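Local coordinates for protein thioredoxin reductase (Streptococcus pyogenes, PDB 5UWY) that probably uses NADPH and its bound FAD to reduce the active-site disulfide of thioredoxin, as thioredoxin reductases do, at residues A[262-267]-A[272-277]; A[146-151]-A[160-165]; A[18-23]-A[73-78]. All coordinates share one frame; numbering follows the deposited sequence.

Contact 1 (A[262-267]-A[272-277]); sequences DHMRTS and FAIGDV. With FAD (flavin-adenine dinucleotide), chain B; PO4 (phosphate ion), chain E.
Arg-265 and Phe-272 form a single backbone bridge at the edge strand 271-273 of the FAD domain's parallel sheet. Loop 262-267 runs beside this strand, with the two CA atoms 4.4 Å apart. The hydrogen bond across the contact goes from Ala-273 N to Met-264 O, 3.1 Å, with an N-H...O angle of 157°. The ring of Phe-272 lies next to the same carbonyl. Met-264 O sits at the ring edge near its plane, 3.5 Å from Phe-272 CD2. Arg-265 turns its aliphatic root to this ring, with CB 3.6 Å from Phe-272 CE2. The rest of the arginine leads off. Its guanidinium lies over one face of the His-263 ring, with NH2 above the ring centre. Its NE is salt-bridged to Asp-261. His-263 NE2 makes a weak hydrogen bond to a phosphate ion that probably comes from the crystallisation liquor.

Met-264, modelled as selenomethionine, also meets Ile-274. Their chains cross at about a right angle, with Met-264 CG 3.7 Å from Ile-274 CG2. Met-264 is bent at chi2 and chi3, and its selenium lies 3.6 Å from Ala-273 O. Helix 285-304 packs on both: Asp-291 touches each, Ile-294 touches Met-264 and Ala-295 touches Ile-274.

Beyond Ile-274 the chain reaches the cofactor. Asp-276 N donates to FAD O1P, 2.8 Å. Gly-275 passes close to the same oxygen, at a positive phi. The run from Thr-266 through Phe-272 to Gly-275 and Asp-276 fits the second FAD-binding motif of this flavoprotein family, in which a Gly-Asp pair after the last sheet strand receives the dinucleotide.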
loop_
_atom_site.group_PDB
_atom_site.type_symbol
_atom_site.label_atom_id
_atom_site.label_comp_id
_atom_site.label_asym_id
_atom_site.label_seq_id
_atom_site.Cartn_x
_atom_site.Cartn_y
_atom_site.Cartn_z
ATOM N N ASP A 262 -7.539 3.041 11.032
ATOM C CA ASP A 262 -6.430 2.205 10.582
ATOM C C ASP A 262 -6.904 1.016 9.759
ATOM O O ASP A 262 -6.211 0.582 8.832
ATOM C CB ASP A 262 -5.641 1.697 11.792
ATOM C CG ASP A 262 -4.441 2.557 12.111
ATOM O OD1 ASP A 262 -4.231 3.572 11.414
ATOM O OD2 ASP A 262 -3.711 2.218 13.065
ATOM N N HIS A 263 -8.077 0.477 10.082
ATOM C CA HIS A 263 -8.544 -0.785 9.528
ATOM C C HIS A 263 -9.514 -0.611 8.373
ATOM O O HIS A 263 -10.201 -1.572 8.013
ATOM C CB HIS A 263 -9.200 -1.615 10.624
ATOM C CG HIS A 263 -8.240 -2.110 11.654
ATOM N ND1 HIS A 263 -8.167 -3.433 12.029
ATOM C CD2 HIS A 263 -7.296 -1.462 12.376
ATOM C CE1 HIS A 263 -7.235 -3.576 12.953
ATOM N NE2 HIS A 263 -6.687 -2.395 13.177
HETATM N N MSE A 264 -9.602 0.587 7.804
HETATM C CA MSE A 264 -10.426 0.840 6.629
HETATM C C MSE A 264 -11.911 0.764 6.962
HETATM O O MSE A 264 -12.743 0.848 6.062
HETATM C CB MSE A 264 -10.109 -0.166 5.511
HETATM C CG MSE A 264 -8.803 0.068 4.770
HETATM SE SE MSE A 264 -8.293 1.929 4.522
HETATM C CE MSE A 264 -6.809 2.039 5.773
ATOM N N ARG A 265 -12.257 0.595 8.238
ATOM C CA ARG A 265 -13.657 0.408 8.593
ATOM C C ARG A 265 -14.313 1.736 8.957
ATOM O O ARG A 265 -13.679 2.652 9.487
ATOM C CB ARG A 265 -13.832 -0.605 9.735
ATOM C CG ARG A 265 -13.152 -0.268 11.047
ATOM C CD ARG A 265 -12.754 -1.527 11.807
ATOM N NE ARG A 265 -11.960 -1.221 12.996
ATOM C CZ ARG A 265 -11.208 -2.107 13.639
ATOM N NH1 ARG A 265 -11.149 -3.360 13.211
ATOM N NH2 ARG A 265 -10.514 -1.743 14.709
ATOM N N THR A 266 -15.602 1.817 8.656
ATOM C CA THR A 266 -16.436 3.001 8.771
ATOM C C THR A 266 -17.173 2.987 10.116
ATOM O O THR A 266 -17.215 1.973 10.815
ATOM C CB THR A 266 -17.381 3.031 7.556
ATOM O OG1 THR A 266 -16.682 3.566 6.426
ATOM C CG2 THR A 266 -18.633 3.831 7.773
ATOM N N SER A 267 -17.713 4.147 10.509
ATOM C CA SER A 267 -18.601 4.207 11.666
ATOM C C SER A 267 -19.758 3.212 11.570
ATOM O O SER A 267 -20.338 2.858 12.600
ATOM C CB SER A 267 -19.157 5.621 11.829
ATOM O OG SER A 267 -19.940 5.988 10.707
ATOM N N PHE A 272 -16.790 -0.724 4.609
ATOM C CA PHE A 272 -15.431 -0.215 4.587
ATOM C C PHE A 272 -15.263 0.737 3.409
ATOM O O PHE A 272 -16.024 0.702 2.437
ATOM C CB PHE A 272 -14.404 -1.356 4.478
ATOM C CG PHE A 272 -14.565 -2.430 5.518
ATOM C CD1 PHE A 272 -15.581 -3.368 5.418
ATOM C CD2 PHE A 272 -13.693 -2.505 6.594
ATOM C CE1 PHE A 272 -15.733 -4.353 6.373
ATOM C CE2 PHE A 272 -13.839 -3.489 7.551
ATOM C CZ PHE A 272 -14.858 -4.414 7.441
ATOM N N ALA A 273 -14.254 1.596 3.508
ATOM C CA ALA A 273 -13.887 2.495 2.426
ATOM C C ALA A 273 -12.385 2.422 2.220
ATOM O O ALA A 273 -11.620 2.347 3.186
ATOM C CB ALA A 273 -14.311 3.935 2.713
ATOM N N ILE A 274 -11.967 2.424 0.953
ATOM C CA ILE A 274 -10.560 2.309 0.600
ATOM C C ILE A 274 -10.245 3.245 -0.551
ATOM O O ILE A 274 -11.128 3.693 -1.286
ATOM C CB ILE A 274 -10.154 0.879 0.196
ATOM C CG1 ILE A 274 -11.047 0.387 -0.945
ATOM C CG2 ILE A 274 -10.192 -0.038 1.390
ATOM C CD1 ILE A 274 -10.713 -1.002 -1.416
ATOM N N GLY A 275 -8.952 3.509 -0.712
ATOM C CA GLY A 275 -8.488 4.294 -1.833
ATOM C C GLY A 275 -8.694 5.784 -1.633
ATOM O O GLY A 275 -8.644 6.310 -0.525
ATOM N N ASP A 276 -8.939 6.463 -2.752
ATOM C CA ASP A 276 -8.978 7.916 -2.827
ATOM C C ASP A 276 -10.298 8.512 -2.371
ATOM O O ASP A 276 -10.341 9.712 -2.062
ATOM C CB ASP A 276 -8.685 8.343 -4.262
ATOM C CG ASP A 276 -7.264 8.039 -4.669
ATOM O OD1 ASP A 276 -6.725 7.017 -4.191
ATOM O OD2 ASP A 276 -6.701 8.791 -5.481
ATOM N N VAL A 277 -11.363 7.710 -2.324
ATOM C CA VAL A 277 -12.620 8.150 -1.741
ATOM C C VAL A 277 -12.487 8.464 -0.256
ATOM O O VAL A 277 -13.432 8.982 0.355
ATOM C CB VAL A 277 -13.704 7.077 -1.979
ATOM C CG1 VAL A 277 -13.668 6.024 -0.879
ATOM C CG2 VAL A 277 -15.077 7.716 -2.077
HETATM P PA FAD B . -10.372 5.267 -8.657
HETATM O O1A FAD B . -9.450 4.415 -9.450
HETATM O O2A FAD B . -10.500 6.727 -9.104
HETATM O O5B FAD B . -11.807 4.660 -8.628
HETATM C C5B FAD B . -12.826 5.117 -9.540
HETATM C C4B FAD B . -13.685 3.955 -9.953
HETATM O O4B FAD B . -14.957 4.032 -9.266
HETATM C C3B FAD B . -13.997 3.890 -11.452
HETATM O O3B FAD B . -13.803 2.576 -11.968
HETATM C C2B FAD B . -15.459 4.339 -11.523
HETATM O O2B FAD B . -16.124 3.741 -12.632
HETATM C C1B FAD B . -15.984 3.793 -10.197
HETATM N N9A FAD B . -17.218 4.416 -9.716
HETATM C C8A FAD B . -17.384 5.681 -9.214
HETATM N N7A FAD B . -18.615 5.963 -8.857
HETATM C C5A FAD B . -19.307 4.797 -9.142
HETATM C C6A FAD B . -20.663 4.440 -8.992
HETATM N N6A FAD B . -21.593 5.259 -8.498
HETATM N N1A FAD B . -21.026 3.194 -9.375
HETATM C C2A FAD B . -20.097 2.373 -9.869
HETATM N N3A FAD B . -18.795 2.600 -10.054
HETATM C C4A FAD B . -18.465 3.837 -9.669
HETATM N N1 FAD B . -1.367 7.268 -9.884
HETATM C C2 FAD B . -0.062 6.949 -9.639
HETATM O O2 FAD B . 0.252 6.081 -8.815
HETATM N N3 FAD B . 0.943 7.603 -10.330
HETATM C C4 FAD B . 0.769 8.591 -11.277
HETATM O O4 FAD B . 1.744 9.100 -11.825
HETATM C C4X FAD B . -0.620 8.926 -11.526
HETATM N N5 FAD B . -0.878 9.853 -12.406
HETATM C C5X FAD B . -2.202 10.177 -12.643
HETATM C C6 FAD B . -2.489 11.166 -13.583
HETATM C C7 FAD B . -3.801 11.529 -13.863
HETATM C C7M FAD B . -4.070 12.602 -14.885
HETATM C C8 FAD B . -4.856 10.890 -13.189
HETATM C C8M FAD B . -6.288 11.260 -13.470
HETATM C C9 FAD B . -4.573 9.901 -12.250
HETATM C C9A FAD B . -3.259 9.541 -11.973
HETATM N N10 FAD B . -2.936 8.554 -11.015
HETATM C C10 FAD B . -1.621 8.212 -10.778
HETATM C "C1'" FAD B . -3.997 7.820 -10.302
HETATM C "C2'" FAD B . -4.245 8.307 -8.878
HETATM O "O2'" FAD B . -3.354 7.672 -7.960
HETATM C "C3'" FAD B . -5.682 7.966 -8.479
HETATM O "O3'" FAD B . -6.004 8.736 -7.328
HETATM C "C4'" FAD B . -5.968 6.489 -8.181
HETATM O "O4'" FAD B . -6.036 5.756 -9.404
HETATM C "C5'" FAD B . -7.256 6.302 -7.405
HETATM O "O5'" FAD B . -7.476 4.895 -7.167
HETATM P P FAD B . -8.797 4.380 -6.468
HETATM O O1P FAD B . -8.754 4.745 -4.982
HETATM O O2P FAD B . -9.062 2.940 -6.717
HETATM O O3P FAD B . -9.937 5.267 -7.132
HETATM P P PO4 E . -3.351 -1.171 14.917
HETATM O O1 PO4 E . -1.981 -1.140 15.552
HETATM O O2 PO4 E . -3.215 -1.509 13.451
HETATM O O3 PO4 E . -4.009 0.180 15.064
HETATM O O4 PO4 E . -4.198 -2.216 15.604
#

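Contact 2 (A[146-151]-A[160-165])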
loop_
_atom_site.group_PDB
_atom_site.type_symbol
_atom_site.label_atom_id
_atom_site.label_comp_id
_atom_site.label_asym_id
_atom_site.label_seq_id
_atom_site.Cartn_x
_atom_site.Cartn_y
_atom_site.Cartn_z
ATOM N N LEU A 146 7.084 24.964 -16.954
ATOM C CA LEU A 146 5.821 24.441 -16.474
ATOM C C LEU A 146 4.935 25.596 -16.034
ATOM O O LEU A 146 5.412 26.604 -15.504
ATOM C CB LEU A 146 6.038 23.468 -15.307
ATOM C CG LEU A 146 6.924 22.250 -15.585
ATOM C CD1 LEU A 146 6.830 21.245 -14.454
ATOM C CD2 LEU A 146 6.556 21.592 -16.900
ATOM N N LEU A 147 3.638 25.435 -16.269
ATOM C CA LEU A 147 2.623 26.401 -15.877
ATOM C C LEU A 147 1.736 25.763 -14.818
ATOM O O LEU A 147 1.269 24.638 -15.001
ATOM C CB LEU A 147 1.787 26.832 -17.088
ATOM C CG LEU A 147 0.691 27.866 -16.839
ATOM C CD1 LEU A 147 1.313 29.232 -16.635
ATOM C CD2 LEU A 147 -0.307 27.890 -17.987
ATOM N N VAL A 148 1.516 26.467 -13.712
ATOM C CA VAL A 148 0.672 25.987 -12.623
ATOM C C VAL A 148 -0.552 26.885 -12.545
ATOM O O VAL A 148 -0.422 28.114 -12.501
ATOM C CB VAL A 148 1.433 25.966 -11.286
ATOM C CG1 VAL A 148 0.469 26.096 -10.111
ATOM C CG2 VAL A 148 2.253 24.692 -11.163
ATOM N N VAL A 149 -1.738 26.287 -12.533
ATOM C CA VAL A 149 -2.977 27.059 -12.495
ATOM C C VAL A 149 -3.548 27.028 -11.083
ATOM O O VAL A 149 -3.744 25.950 -10.506
ATOM C CB VAL A 149 -4.000 26.532 -13.513
ATOM C CG1 VAL A 149 -5.204 27.452 -13.556
ATOM C CG2 VAL A 149 -3.364 26.402 -14.885
ATOM N N GLY A 150 -3.818 28.203 -10.531
ATOM C CA GLY A 150 -4.404 28.335 -9.211
ATOM C C GLY A 150 -3.696 29.387 -8.377
ATOM O O GLY A 150 -2.670 29.946 -8.756
ATOM N N GLY A 151 -4.277 29.637 -7.206
ATOM C CA GLY A 151 -3.740 30.629 -6.294
ATOM C C GLY A 151 -3.936 30.297 -4.827
ATOM O O GLY A 151 -3.740 31.155 -3.960
ATOM N N ILE A 160 6.195 24.871 -5.982
ATOM C CA ILE A 160 7.561 24.779 -5.475
ATOM C C ILE A 160 8.012 23.326 -5.395
ATOM O O ILE A 160 9.214 23.043 -5.457
ATOM C CB ILE A 160 7.722 25.505 -4.128
ATOM C CG1 ILE A 160 6.472 25.343 -3.266
ATOM C CG2 ILE A 160 8.038 26.980 -4.357
ATOM C CD1 ILE A 160 6.607 25.980 -1.900
ATOM N N TYR A 161 7.079 22.378 -5.286
ATOM C CA TYR A 161 7.461 20.982 -5.474
ATOM C C TYR A 161 7.924 20.742 -6.904
ATOM O O TYR A 161 8.877 19.990 -7.141
ATOM C CB TYR A 161 6.303 20.045 -5.122
ATOM C CG TYR A 161 6.575 18.594 -5.471
ATOM C CD1 TYR A 161 7.380 17.801 -4.660
ATOM C CD2 TYR A 161 6.033 18.020 -6.613
ATOM C CE1 TYR A 161 7.631 16.474 -4.977
ATOM C CE2 TYR A 161 6.281 16.696 -6.937
ATOM C CZ TYR A 161 7.080 15.929 -6.117
ATOM O OH TYR A 161 7.325 14.613 -6.441
ATOM N N LEU A 162 7.266 21.384 -7.872
ATOM C CA LEU A 162 7.667 21.243 -9.264
ATOM C C LEU A 162 9.017 21.887 -9.551
ATOM O O LEU A 162 9.661 21.523 -10.542
ATOM C CB LEU A 162 6.595 21.832 -10.180
ATOM C CG LEU A 162 5.382 20.923 -10.385
ATOM C CD1 LEU A 162 4.363 21.563 -11.310
ATOM C CD2 LEU A 162 5.826 19.572 -10.915
ATOM N N THR A 163 9.466 22.827 -8.713
ATOM C CA THR A 163 10.804 23.384 -8.897
ATOM C C THR A 163 11.899 22.330 -8.762
ATOM O O THR A 163 13.037 22.579 -9.176
ATOM C CB THR A 163 11.066 24.514 -7.900
ATOM O OG1 THR A 163 11.051 23.995 -6.564
ATOM C CG2 THR A 163 10.019 25.602 -8.035
ATOM N N GLN A 164 11.586 21.162 -8.194
ATOM C CA GLN A 164 12.573 20.100 -8.046
ATOM C C GLN A 164 12.934 19.431 -9.366
ATOM O O GLN A 164 13.890 18.649 -9.399
ATOM C CB GLN A 164 12.064 19.047 -7.062
ATOM C CG GLN A 164 11.818 19.576 -5.663
ATOM C CD GLN A 164 13.031 19.430 -4.770
ATOM O OE1 GLN A 164 13.390 18.323 -4.370
ATOM N NE2 GLN A 164 13.672 20.550 -4.455
ATOM N N PHE A 165 12.202 19.706 -10.438
ATOM C CA PHE A 165 12.505 19.144 -11.750
ATOM C C PHE A 165 12.619 20.202 -12.834
ATOM O O PHE A 165 13.533 20.133 -13.658
ATOM C CB PHE A 165 11.433 18.121 -12.162
ATOM C CG PHE A 165 10.922 17.281 -11.031
ATOM C CD1 PHE A 165 11.587 16.127 -10.661
ATOM C CD2 PHE A 165 9.769 17.631 -10.351
ATOM C CE1 PHE A 165 11.120 15.346 -9.629
ATOM C CE2 PHE A 165 9.295 16.853 -9.314
ATOM C CZ PHE A 165 9.973 15.707 -8.953
#
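Leu-162, near the end of helix 153-162, packs on Leu-146 and Val-148 of strand 145-149. Strand and helix are the first two elements of a beta-alpha-beta unit that closes with strand 168-172. The CB of Leu-162 is directed at the strand. Neither CB nor CG comes within 4.2 Å of the strand's side chains, and the touching is left to the two methyls. CG stands anti to the carbonyl carbon (chi1 -78°), and from there the branch spreads over the strand. CD1 of Leu-162 does most of the work. It lies 3.8 Å from Val-148 CG2 and 4.0 Å from Leu-146 CD1. CD2 of Leu-162 touches Leu-146 CD1 alone, also at 4.0 Å. The two leucine side chains cross at about a right angle.

Leu-146 and Val-148 are two apart on the strand and turn to the same face, while Leu-147 between them points to the other. Phe-234 of the adjoining strand 232-235 also meets Leu-146 and Leu-162. Ala-155, Glu-158 and Ala-159 of the helix continue the packing on Val-148. Every atom that touches across this buried contact is a methyl carbon. The helix is therefore held to the sheet here by dispersion and exclusion of water, without directional bonds.

Contact 3 (A[18-23]-A[73-78]); sequences TAALYA and FNVENI
Ala-20 and Val-75 bring the backbones to 6.8 Å, CA to CA, and Leu-21 and Phe-73 to 7.3 Å. Here helix 14-25 of the Rossmann-type FAD domain meets the chain as it enters the edge strand 76-79. Segment 73-78 makes a turn at Asn-74, which has positive phi, and then runs on as strand paired with strand 30-34. Phe-73 and Val-75, on either side of Asn-74, both point toward the helix.

The side chains meet in two pairs. In Leu-21, CG is anti to the backbone N (chi1 175°), and this carries the branch to the phenyl ring. Leu-21 CD1 comes obliquely to that ring, 3.5 Å from Phe-73 CE2 and 3.6 Å from Phe-73 CD2. Glu-49 of the second subunit packs on the same leucine and phenylalanine, so this end of the contact lies at the dimer interface. Tyr-22 points away from segment 73-78, and its OH is hydrogen-bonded to Thr-286 OG1 of the second subunit.

The other pair lies deeper, over Ile-32 of strand 30-34. Ala-20 offers its CB to both methyls of Val-75, with CG1 at 4.1 Å. Val-75 CG2 also rests 3.9 Å from the backbone oxygen of Ala-20.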
loop_
_atom_site.group_PDB
_atom_site.type_symbol
_atom_site.label_atom_id
_atom_site.label_comp_id
_atom_site.label_asym_id
_atom_site.label_seq_id
_atom_site.Cartn_x
_atom_site.Cartn_y
_atom_site.Cartn_z
ATOM N N THR A 18 -7.638 -4.631 -5.524
ATOM C CA THR A 18 -6.802 -5.281 -4.519
ATOM C C THR A 18 -7.653 -5.889 -3.411
ATOM O O THR A 18 -7.401 -7.020 -2.973
ATOM C CB THR A 18 -5.797 -4.287 -3.944
ATOM O OG1 THR A 18 -5.049 -3.697 -5.015
ATOM C CG2 THR A 18 -4.839 -4.994 -2.991
ATOM N N ALA A 19 -8.671 -5.155 -2.954
ATOM C CA ALA A 19 -9.595 -5.714 -1.974
ATOM C C ALA A 19 -10.284 -6.959 -2.517
ATOM O O ALA A 19 -10.500 -7.928 -1.781
ATOM C CB ALA A 19 -10.628 -4.663 -1.564
ATOM N N ALA A 20 -10.632 -6.952 -3.808
ATOM C CA ALA A 20 -11.238 -8.133 -4.416
ATOM C C ALA A 20 -10.255 -9.290 -4.466
ATOM O O ALA A 20 -10.628 -10.444 -4.224
ATOM C CB ALA A 20 -11.740 -7.805 -5.819
ATOM N N LEU A 21 -8.993 -8.998 -4.782
ATOM C CA LEU A 21 -7.972 -10.036 -4.822
ATOM C C LEU A 21 -7.823 -10.707 -3.464
ATOM O O LEU A 21 -7.899 -11.935 -3.352
ATOM C CB LEU A 21 -6.644 -9.433 -5.278
ATOM C CG LEU A 21 -5.416 -10.339 -5.282
ATOM C CD1 LEU A 21 -5.519 -11.373 -6.391
ATOM C CD2 LEU A 21 -4.148 -9.509 -5.423
ATOM N N TYR A 22 -7.624 -9.909 -2.412
ATOM C CA TYR A 22 -7.417 -10.487 -1.090
ATOM C C TYR A 22 -8.671 -11.195 -0.592
ATOM O O TYR A 22 -8.601 -12.330 -0.106
ATOM C CB TYR A 22 -6.981 -9.403 -0.105
ATOM C CG TYR A 22 -5.484 -9.202 -0.056
ATOM C CD1 TYR A 22 -4.838 -8.416 -0.998
ATOM C CD2 TYR A 22 -4.717 -9.809 0.930
ATOM C CE1 TYR A 22 -3.470 -8.233 -0.958
ATOM C CE2 TYR A 22 -3.347 -9.633 0.978
ATOM C CZ TYR A 22 -2.730 -8.844 0.033
ATOM O OH TYR A 22 -1.366 -8.665 0.078
ATOM N N ALA A 23 -9.828 -10.542 -0.712
ATOM C CA ALA A 23 -11.067 -11.117 -0.197
ATOM C C ALA A 23 -11.404 -12.426 -0.897
ATOM O O ALA A 23 -11.746 -13.421 -0.249
ATOM C CB ALA A 23 -12.211 -10.116 -0.354
ATOM N N PHE A 73 -9.675 -16.180 -9.328
ATOM C CA PHE A 73 -10.174 -16.259 -7.959
ATOM C C PHE A 73 -11.685 -16.056 -7.848
ATOM O O PHE A 73 -12.183 -15.773 -6.752
ATOM C CB PHE A 73 -9.465 -15.241 -7.067
ATOM C CG PHE A 73 -8.014 -15.545 -6.817
ATOM C CD1 PHE A 73 -7.637 -16.747 -6.245
ATOM C CD2 PHE A 73 -7.034 -14.607 -7.106
ATOM C CE1 PHE A 73 -6.307 -17.027 -5.997
ATOM C CE2 PHE A 73 -5.699 -14.879 -6.849
ATOM C CZ PHE A 73 -5.337 -16.092 -6.300
ATOM N N ASN A 74 -12.419 -16.172 -8.957
ATOM C CA ASN A 74 -13.891 -16.179 -8.944
ATOM C C ASN A 74 -14.493 -14.838 -8.540
ATOM O O ASN A 74 -15.602 -14.781 -8.004
ATOM C CB ASN A 74 -14.435 -17.280 -8.031
ATOM C CG ASN A 74 -14.770 -18.532 -8.788
ATOM O OD1 ASN A 74 -13.907 -19.374 -9.029
ATOM N ND2 ASN A 74 -16.036 -18.673 -9.162
ATOM N N VAL A 75 -13.796 -13.743 -8.820
ATOM C CA VAL A 75 -14.382 -12.429 -8.596
ATOM C C VAL A 75 -15.428 -12.188 -9.672
ATOM O O VAL A 75 -15.119 -12.215 -10.868
ATOM C CB VAL A 75 -13.311 -11.337 -8.620
ATOM C CG1 VAL A 75 -13.959 -9.964 -8.465
ATOM C CG2 VAL A 75 -12.286 -11.580 -7.523
ATOM N N GLU A 76 -16.675 -11.979 -9.262
ATOM C CA GLU A 76 -17.717 -11.745 -10.256
ATOM C C GLU A 76 -17.817 -10.250 -10.551
ATOM O O GLU A 76 -17.942 -9.430 -9.632
ATOM C CB GLU A 76 -19.065 -12.320 -9.824
ATOM C CG GLU A 76 -20.208 -11.942 -10.761
ATOM C CD GLU A 76 -20.176 -12.706 -12.081
ATOM O OE1 GLU A 76 -21.162 -12.639 -12.850
ATOM O OE2 GLU A 76 -19.162 -13.382 -12.352
ATOM N N ASN A 77 -17.721 -9.893 -11.834
ATOM C CA ASN A 77 -17.736 -8.501 -12.269
ATOM C C ASN A 77 -19.138 -8.148 -12.755
ATOM O O ASN A 77 -19.683 -8.808 -13.653
ATOM C CB ASN A 77 -16.703 -8.272 -13.371
ATOM C CG ASN A 77 -15.293 -8.145 -12.831
ATOM O OD1 ASN A 77 -14.546 -9.125 -12.776
ATOM N ND2 ASN A 77 -14.918 -6.936 -12.430
ATOM N N ILE A 78 -19.710 -7.103 -12.165
ATOM C CA ILE A 78 -21.086 -6.695 -12.407
ATOM C C ILE A 78 -21.081 -5.240 -12.843
ATOM O O ILE A 78 -20.582 -4.373 -12.114
ATOM C CB ILE A 78 -21.965 -6.873 -11.159
ATOM C CG1 ILE A 78 -21.896 -8.313 -10.658
ATOM C CG2 ILE A 78 -23.392 -6.468 -11.457
ATOM C CD1 ILE A 78 -22.673 -8.558 -9.380
#

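In the fold
Contacts 1 and 3 belong to the FAD domain and reach the same parallel sheet, whose outermost strands in this chain are 271-273 and 76-79. Their centres are about 17 Å apart. They touch where Ile-274 CD1 meets Ala-19 CB at 3.7 Å. Contact 1 reaches the FAD pyrophosphate directly, through one backbone hydrogen bond. In contact 3 the Leu-21 side chain stays about 9 Å from a bound FAD. Contact 2 lies in the other parallel sheet, across the chain's centre, with its centre about 31 Å from that of contact 1 and 39 Å from that of contact 3. Gly-150 there begins a GxGxxA pattern, consistent with the NADPH-binding domain. All three contacts reach the second subunit.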